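Local coordinates for protein thioredoxin reductase (Clostridium acetobutylicum ATCC 824, PDB 6GNA) that probably passes electrons from ferredoxin through its bound FAD and a redox-active disulfide to thioredoxin, without using a pyridine nucleotide, at residues V49-N52 against F56-I59. Numbering follows the deposited sequence.
Sequences VINN and FYGI. With FAD (flavin-adenine dinucleotide), chain B.
Val49 meets the turn across the way with one methyl: CG2 lies 3.8 Å from Gly58 CA. Its CA comes close to the carbonyl oxygen of Ile59 as well, a CH···O contact beside the backbone bond in which Ile50 N donates to Ile59 O at 2.7 Å. Ile50 thus has its backbone tied to the 56-59 segment and its side chain divided between two neighbours. CB packs against Ile59 CG2 at 4.0 Å, while CG1 reaches to 3.7 Å from O4 of the flavin. The carbonyl of Ile50 faces the type II turn Phe56-Ile59 and takes two weak, bent bonds from the amides of Gly58 and Ile59; the turn itself is closed by Ile59 N to Phe56 O. Gly58 has a positive phi, which favours glycine.

At Asn51, CG stands beside the backbone N (chi1 -62°), which brings the amide alongside the CE1 side of the Tyr57 ring, with the two planes 21° apart. OD1 sits 3.5 Å above that ring, offset toward its rim, and accepts a weak bond from Gly58 N. Asn52 turns to the cofactor instead: OD1 receives flavin N3 at 2.8 Å in a nearly straight bond (171°), and ND2 weakly reaches O2, so the amide reads the pyrimidine edge of the isoalloxazine.

Both segments lie in the loop between helix 42-46 and helix 61-74, where Ile50, Phe56 and Ile59 pack on Leu64. On the dimer side, Phe56 stacks on Phe56 of the second subunit, and Tyr57 meets His71 of that subunit edge-to-face, placing this flavin-binding loop between the cofactor, helix 61-74 and the partner chain.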
loop_
_atom_site.group_PDB
_atom_site.type_symbol
_atom_site.label_atom_id
_atom_site.label_comp_id
_atom_site.label_asym_id
_atom_site.label_seq_id
_atom_site.Cartn_x
_atom_site.Cartn_y
_atom_site.Cartn_z
ATOM N N VAL A 49 -6.972 -11.984 -16.735
ATOM C CA VAL A 49 -5.807 -12.562 -16.082
ATOM C C VAL A 49 -5.108 -11.454 -15.309
ATOM O O VAL A 49 -4.991 -10.332 -15.805
ATOM C CB VAL A 49 -4.869 -13.202 -17.115
ATOM C CG1 VAL A 49 -4.420 -12.166 -18.136
ATOM C CG2 VAL A 49 -3.673 -13.853 -16.423
ATOM N N ILE A 50 -4.639 -11.763 -14.100
ATOM C CA ILE A 50 -3.961 -10.796 -13.237
ATOM C C ILE A 50 -2.562 -11.318 -12.969
ATOM O O ILE A 50 -2.400 -12.403 -12.397
ATOM C CB ILE A 50 -4.711 -10.594 -11.914
ATOM C CG1 ILE A 50 -6.128 -10.091 -12.187
ATOM C CG2 ILE A 50 -3.937 -9.645 -10.979
ATOM C CD1 ILE A 50 -7.058 -10.293 -11.028
ATOM N N ASN A 51 -1.554 -10.543 -13.359
ATOM C CA ASN A 51 -0.165 -10.930 -13.167
ATOM C C ASN A 51 0.612 -10.017 -12.236
ATOM O O ASN A 51 1.801 -10.258 -12.021
ATOM C CB ASN A 51 0.563 -11.020 -14.514
ATOM C CG ASN A 51 -0.033 -12.067 -15.412
ATOM O OD1 ASN A 51 -0.440 -13.128 -14.944
ATOM N ND2 ASN A 51 -0.086 -11.785 -16.706
ATOM N N ASN A 52 -0.013 -8.991 -11.669
ATOM C CA ASN A 52 0.685 -8.056 -10.800
ATOM C C ASN A 52 0.137 -8.072 -9.384
ATOM O O ASN A 52 0.257 -7.067 -8.673
ATOM C CB ASN A 52 0.660 -6.648 -11.393
ATOM C CG ASN A 52 -0.721 -6.046 -11.395
ATOM O OD1 ASN A 52 -1.704 -6.725 -11.135
ATOM N ND2 ASN A 52 -0.795 -4.738 -11.654
ATOM N N PHE A 56 0.084 -14.579 -6.801
ATOM C CA PHE A 56 -1.024 -15.150 -7.568
ATOM C C PHE A 56 -0.818 -14.978 -9.067
ATOM O O PHE A 56 -1.734 -14.624 -9.804
ATOM C CB PHE A 56 -2.360 -14.520 -7.179
ATOM C CG PHE A 56 -2.899 -14.956 -5.845
ATOM C CD1 PHE A 56 -3.358 -16.244 -5.643
ATOM C CD2 PHE A 56 -2.993 -14.055 -4.810
ATOM C CE1 PHE A 56 -3.872 -16.614 -4.413
ATOM C CE2 PHE A 56 -3.506 -14.412 -3.596
ATOM C CZ PHE A 56 -3.943 -15.684 -3.390
ATOM N N TYR A 57 0.384 -15.215 -9.562
ATOM C CA TYR A 57 0.621 -15.047 -10.991
ATOM C C TYR A 57 -0.366 -15.851 -11.827
ATOM O O TYR A 57 -0.591 -17.044 -11.582
ATOM C CB TYR A 57 2.046 -15.479 -11.328
ATOM C CG TYR A 57 2.345 -15.411 -12.801
ATOM C CD1 TYR A 57 2.705 -14.214 -13.391
ATOM C CD2 TYR A 57 2.255 -16.540 -13.608
ATOM C CE1 TYR A 57 2.988 -14.139 -14.747
ATOM C CE2 TYR A 57 2.526 -16.475 -14.962
ATOM C CZ TYR A 57 2.887 -15.267 -15.525
ATOM O OH TYR A 57 3.151 -15.189 -16.872
ATOM N N GLY A 58 -0.947 -15.190 -12.831
ATOM C CA GLY A 58 -1.805 -15.857 -13.793
ATOM C C GLY A 58 -3.208 -16.132 -13.313
ATOM O O GLY A 58 -3.968 -16.819 -14.014
ATOM N N ILE A 59 -3.583 -15.622 -12.144
ATOM C CA ILE A 59 -4.919 -15.873 -11.623
ATOM C C ILE A 59 -5.949 -15.072 -12.407
ATOM O O ILE A 59 -5.681 -13.977 -12.911
ATOM C CB ILE A 59 -4.946 -15.539 -10.119
ATOM C CG1 ILE A 59 -6.191 -16.118 -9.462
ATOM C CG2 ILE A 59 -4.866 -14.026 -9.874
ATOM C CD1 ILE A 59 -6.076 -16.150 -7.963
HETATM P PA FAD B . -13.493 -1.526 -5.763
HETATM O O1A FAD B . -12.778 -2.759 -6.255
HETATM O O2A FAD B . -14.266 -0.681 -6.745
HETATM O O5B FAD B . -14.489 -1.951 -4.575
HETATM C C5B FAD B . -15.579 -1.111 -4.219
HETATM C C4B FAD B . -16.712 -1.946 -3.643
HETATM O O4B FAD B . -17.385 -1.204 -2.624
HETATM C C3B FAD B . -17.739 -2.285 -4.710
HETATM O O3B FAD B . -18.158 -3.646 -4.590
HETATM C C2B FAD B . -18.894 -1.351 -4.433
HETATM O O2B FAD B . -20.157 -1.933 -4.768
HETATM C C1B FAD B . -18.772 -1.083 -2.943
HETATM N N9A FAD B . -19.269 0.268 -2.609
HETATM C C8A FAD B . -18.837 1.431 -3.133
HETATM N N7A FAD B . -19.518 2.475 -2.596
HETATM C C5A FAD B . -20.403 1.977 -1.716
HETATM C C6A FAD B . -21.431 2.524 -0.805
HETATM N N6A FAD B . -21.656 3.856 -0.726
HETATM N N1A FAD B . -22.134 1.647 -0.057
HETATM C C2A FAD B . -21.928 0.319 -0.118
HETATM N N3A FAD B . -21.010 -0.241 -0.924
HETATM C C4A FAD B . -20.235 0.521 -1.730
HETATM N N1 FAD B . -5.701 -3.879 -10.907
HETATM C C2 FAD B . -4.533 -4.565 -10.830
HETATM O O2 FAD B . -3.721 -4.263 -9.930
HETATM N N3 FAD B . -4.208 -5.556 -11.678
HETATM C C4 FAD B . -5.026 -5.937 -12.666
HETATM O O4 FAD B . -4.703 -6.861 -13.442
HETATM C C4X FAD B . -6.324 -5.238 -12.823
HETATM N N5 FAD B . -7.199 -5.568 -13.796
HETATM C C5X FAD B . -8.376 -4.915 -13.916
HETATM C C6 FAD B . -9.260 -5.274 -14.926
HETATM C C7 FAD B . -10.474 -4.610 -15.060
HETATM C C7M FAD B . -11.430 -4.999 -16.156
HETATM C C8 FAD B . -10.828 -3.515 -14.121
HETATM C C8M FAD B . -12.142 -2.793 -14.263
HETATM C C9 FAD B . -9.947 -3.155 -13.110
HETATM C C9A FAD B . -8.734 -3.816 -12.974
HETATM N N10 FAD B . -7.829 -3.448 -11.958
HETATM C C10 FAD B . -6.622 -4.163 -11.851
HETATM C "C1'" FAD B . -8.155 -2.380 -11.008
HETATM C "C2'" FAD B . -8.548 -2.980 -9.669
HETATM O "O2'" FAD B . -9.722 -3.775 -9.860
HETATM C "C3'" FAD B . -8.834 -1.887 -8.649
HETATM O "O3'" FAD B . -7.654 -1.111 -8.428
HETATM C "C4'" FAD B . -9.300 -2.483 -7.329
HETATM O "O4'" FAD B . -10.486 -3.257 -7.546
HETATM C "C5'" FAD B . -9.569 -1.387 -6.306
HETATM O "O5'" FAD B . -10.372 -1.933 -5.268
HETATM P P FAD B . -11.134 -1.001 -4.207
HETATM O O1P FAD B . -11.547 -1.864 -3.040
HETATM O O2P FAD B . -10.358 0.267 -3.954
HETATM O O3P FAD B . -12.450 -0.545 -5.020
#